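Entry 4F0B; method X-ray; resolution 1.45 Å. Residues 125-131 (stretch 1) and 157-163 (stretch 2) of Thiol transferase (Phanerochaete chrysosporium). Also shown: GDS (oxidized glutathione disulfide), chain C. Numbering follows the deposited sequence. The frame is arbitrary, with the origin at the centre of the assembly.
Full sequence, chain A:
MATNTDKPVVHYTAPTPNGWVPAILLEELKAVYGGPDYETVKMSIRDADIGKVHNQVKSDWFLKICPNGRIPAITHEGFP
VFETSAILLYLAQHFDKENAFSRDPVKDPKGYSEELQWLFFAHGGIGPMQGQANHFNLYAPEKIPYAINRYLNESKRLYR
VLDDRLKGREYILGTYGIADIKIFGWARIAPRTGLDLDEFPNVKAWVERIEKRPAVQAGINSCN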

# COMPACT_ATOMS: atom_id res chain seq x y z
N GLY A 125 0.18 -3.01 5.58
CA GLY A 125 0.34 -3.62 6.88
C GLY A 125 -0.44 -2.91 7.96
O GLY A 125 -1.57 -3.30 8.31
N ILE A 126 0.12 -1.83 8.49
CA ILE A 126 -0.50 -1.14 9.62
C ILE A 126 -1.95 -0.64 9.31
O ILE A 126 -2.87 -0.91 10.08
CB ILE A 126 0.37 0.02 10.11
CG1 ILE A 126 1.59 -0.56 10.86
CG2 ILE A 126 -0.40 0.93 11.08
CD1 ILE A 126 2.69 0.46 11.24
N GLY A 127 -2.16 0.07 8.20
CA GLY A 127 -3.50 0.59 7.96
C GLY A 127 -4.54 -0.53 7.82
O GLY A 127 -5.57 -0.54 8.52
N PRO A 128 -4.29 -1.51 6.95
CA PRO A 128 -5.29 -2.58 6.78
C PRO A 128 -5.48 -3.36 8.09
O PRO A 128 -6.63 -3.64 8.48
CB PRO A 128 -4.67 -3.46 5.70
CG PRO A 128 -3.90 -2.45 4.82
CD PRO A 128 -3.32 -1.48 5.84
N MET A 129 -4.40 -3.76 8.76
CA MET A 129 -4.54 -4.67 9.90
C MET A 129 -5.05 -3.96 11.16
O MET A 129 -5.94 -4.49 11.85
CB MET A 129 -3.23 -5.37 10.19
CG MET A 129 -2.77 -6.26 9.05
SD MET A 129 -3.88 -7.65 8.68
CE MET A 129 -4.78 -7.06 7.27
N GLN A 130 -4.58 -2.73 11.39
CA GLN A 130 -5.10 -1.98 12.52
C GLN A 130 -6.56 -1.56 12.23
O GLN A 130 -7.39 -1.54 13.15
CB GLN A 130 -4.21 -0.78 12.82
CG GLN A 130 -4.52 -0.14 14.20
CD GLN A 130 -3.68 1.08 14.47
OE1 GLN A 130 -2.61 1.23 13.88
NE2 GLN A 130 -4.16 1.94 15.34
N GLY A 131 -6.88 -1.37 10.95
CA GLY A 131 -8.26 -1.07 10.58
C GLY A 131 -9.17 -2.26 10.86
O GLY A 131 -10.33 -2.09 11.27
N ARG A 157 2.51 -7.11 16.14
CA ARG A 157 3.67 -7.54 15.37
C ARG A 157 4.17 -6.40 14.48
O ARG A 157 5.39 -6.15 14.41
CB ARG A 157 3.33 -8.78 14.51
CG ARG A 157 4.53 -9.42 13.84
CD ARG A 157 4.11 -10.40 12.78
NE ARG A 157 3.50 -9.72 11.63
CZ ARG A 157 4.20 -9.10 10.68
NH1 ARG A 157 5.54 -9.11 10.70
NH2 ARG A 157 3.57 -8.50 9.67
N LEU A 158 3.26 -5.74 13.78
CA LEU A 158 3.64 -4.62 12.91
C LEU A 158 4.24 -3.46 13.71
O LEU A 158 5.24 -2.85 13.25
CB LEU A 158 2.42 -4.16 12.15
CG LEU A 158 1.95 -5.14 11.06
CD1 LEU A 158 0.50 -4.80 10.69
CD2 LEU A 158 2.87 -5.12 9.82
N TYR A 159 3.66 -3.15 14.87
CA TYR A 159 4.24 -2.10 15.71
C TYR A 159 5.60 -2.49 16.30
O TYR A 159 6.40 -1.59 16.54
CB TYR A 159 3.24 -1.60 16.77
CG TYR A 159 2.30 -0.58 16.17
CD1 TYR A 159 1.08 -0.93 15.61
CD2 TYR A 159 2.67 0.76 16.10
CE1 TYR A 159 0.23 0.02 15.07
CE2 TYR A 159 1.81 1.71 15.53
CZ TYR A 159 0.60 1.33 15.06
OH TYR A 159 -0.25 2.29 14.49
N ARG A 160 5.88 -3.79 16.46
CA ARG A 160 7.19 -4.19 16.92
C ARG A 160 8.20 -3.94 15.81
O ARG A 160 9.33 -3.47 16.07
CB ARG A 160 7.17 -5.68 17.29
CG ARG A 160 8.55 -6.19 17.78
CD ARG A 160 8.99 -5.49 19.09
NE ARG A 160 7.98 -5.66 20.14
CZ ARG A 160 7.75 -4.77 21.11
NH1 ARG A 160 8.47 -3.65 21.20
NH2 ARG A 160 6.80 -5.01 22.01
N VAL A 161 7.82 -4.22 14.56
CA VAL A 161 8.68 -3.88 13.43
C VAL A 161 8.99 -2.36 13.44
O VAL A 161 10.16 -1.93 13.31
CB VAL A 161 8.03 -4.25 12.08
CG1 VAL A 161 8.87 -3.73 10.88
CG2 VAL A 161 7.87 -5.80 11.98
N LEU A 162 7.96 -1.53 13.63
CA LEU A 162 8.17 -0.07 13.64
C LEU A 162 9.02 0.35 14.84
O LEU A 162 9.94 1.20 14.69
CB LEU A 162 6.82 0.63 13.66
CG LEU A 162 6.88 2.15 13.65
CD1 LEU A 162 7.51 2.66 12.36
CD2 LEU A 162 5.44 2.66 13.77
N ASP A 163 8.75 -0.23 16.02
CA ASP A 163 9.50 0.12 17.21
C ASP A 163 10.99 -0.20 17.04
O ASP A 163 11.87 0.62 17.39
CB ASP A 163 8.93 -0.60 18.44
CG ASP A 163 9.40 0.04 19.72
OD1 ASP A 163 8.76 1.07 20.13
OD2 ASP A 163 10.39 -0.47 20.30
N1 GDS C . -6.24 2.51 1.23
CA1 GDS C . -7.09 3.73 1.40
C1 GDS C . -6.15 4.93 1.67
OE1 GDS C . -5.04 4.72 2.20
OE2 GDS C . -6.55 6.06 1.31
CB1 GDS C . -8.00 3.55 2.63
CG1 GDS C . -8.99 4.72 2.79
CD1 GDS C . -10.06 4.33 3.80
O1 GDS C . -10.11 3.27 4.42
N2 GDS C . -11.07 5.26 3.94
CA2 GDS C . -12.19 5.08 4.87
C2 GDS C . -13.49 5.30 4.13
O2 GDS C . -13.63 6.24 3.30
CB2 GDS C . -12.16 6.07 6.03
SG2 GDS C . -10.64 6.07 6.98
N3 GDS C . -14.47 4.44 4.46
CA3 GDS C . -15.79 4.58 3.84
C3 GDS C . -16.30 3.30 3.28
OE3 GDS C . -17.40 3.37 2.70
OE4 GDS C . -15.60 2.26 3.39
N4 GDS C . -9.08 1.43 6.38
CA4 GDS C . -8.11 0.39 6.08
C4 GDS C . -6.78 0.92 5.45
OE5 GDS C . -6.43 2.10 5.63
OE6 GDS C . -6.14 0.08 4.78
C5 GDS C . -9.89 1.30 7.43
O5 GDS C . -9.85 0.30 8.19
CA5 GDS C . -10.90 2.41 7.67
N5 GDS C . -12.18 1.83 8.13
CB5 GDS C . -10.26 3.35 8.71
SG5 GDS C . -11.22 4.85 8.90
CA6 GDS C . -15.22 -0.04 5.87
C6 GDS C . -15.00 -1.45 6.46
OE7 GDS C . -13.82 -1.83 6.67
OE8 GDS C . -16.02 -2.15 6.66
N6 GDS C . -16.29 -0.14 4.88
CB6 GDS C . -15.62 0.97 6.99
CG6 GDS C . -14.53 1.31 8.05
CD6 GDS C . -13.35 1.99 7.42
O6 GDS C . -13.37 2.61 6.37

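Two helical segments of one chain pack with their axes 10.3 Å apart at closest approach and their N-to-C directions 148° apart, so they run roughly antiparallel. The backbones come nearest at Ile126 and Leu158, whose CA atoms lie 6.3 Å apart; these two residues also cover the most surface. Leu158 points its CA-to-CB bond toward the first helix and sets its methyl CD1 3.5 Å from Gly125 C and 3.8 Å from Met129 CB, filling the space beside one helical turn. Gly125 leaves room for this side chain: an ideal CB there would sit 3.1 Å from Leu158 CD2. Ile126, directed sideways, lies along the second helix. Its CG1 is 3.9 Å from Leu158 CB, and its CD1 reaches Leu162 CD2 at 4.3 Å while covering one face of the Tyr159 ring. These contacts are apolar, and they bury hydrocarbon from both helices. Tyr159 adds the polar link. Its CA-to-CB bond is sideways, but the ring carries the hydroxyl to the first helix, where Tyr159 OH donates a hydrogen bond to Gln130 OE1 at 2.7 Å, near the ring plane. Gln130 NE2 is hydrogen-bonded elsewhere in the structure. Gly127, Pro128 and Gly131 make no contact with the second helix; Gly131 CA instead approaches glutathione disulfide, 3.2 Å from GDS O5.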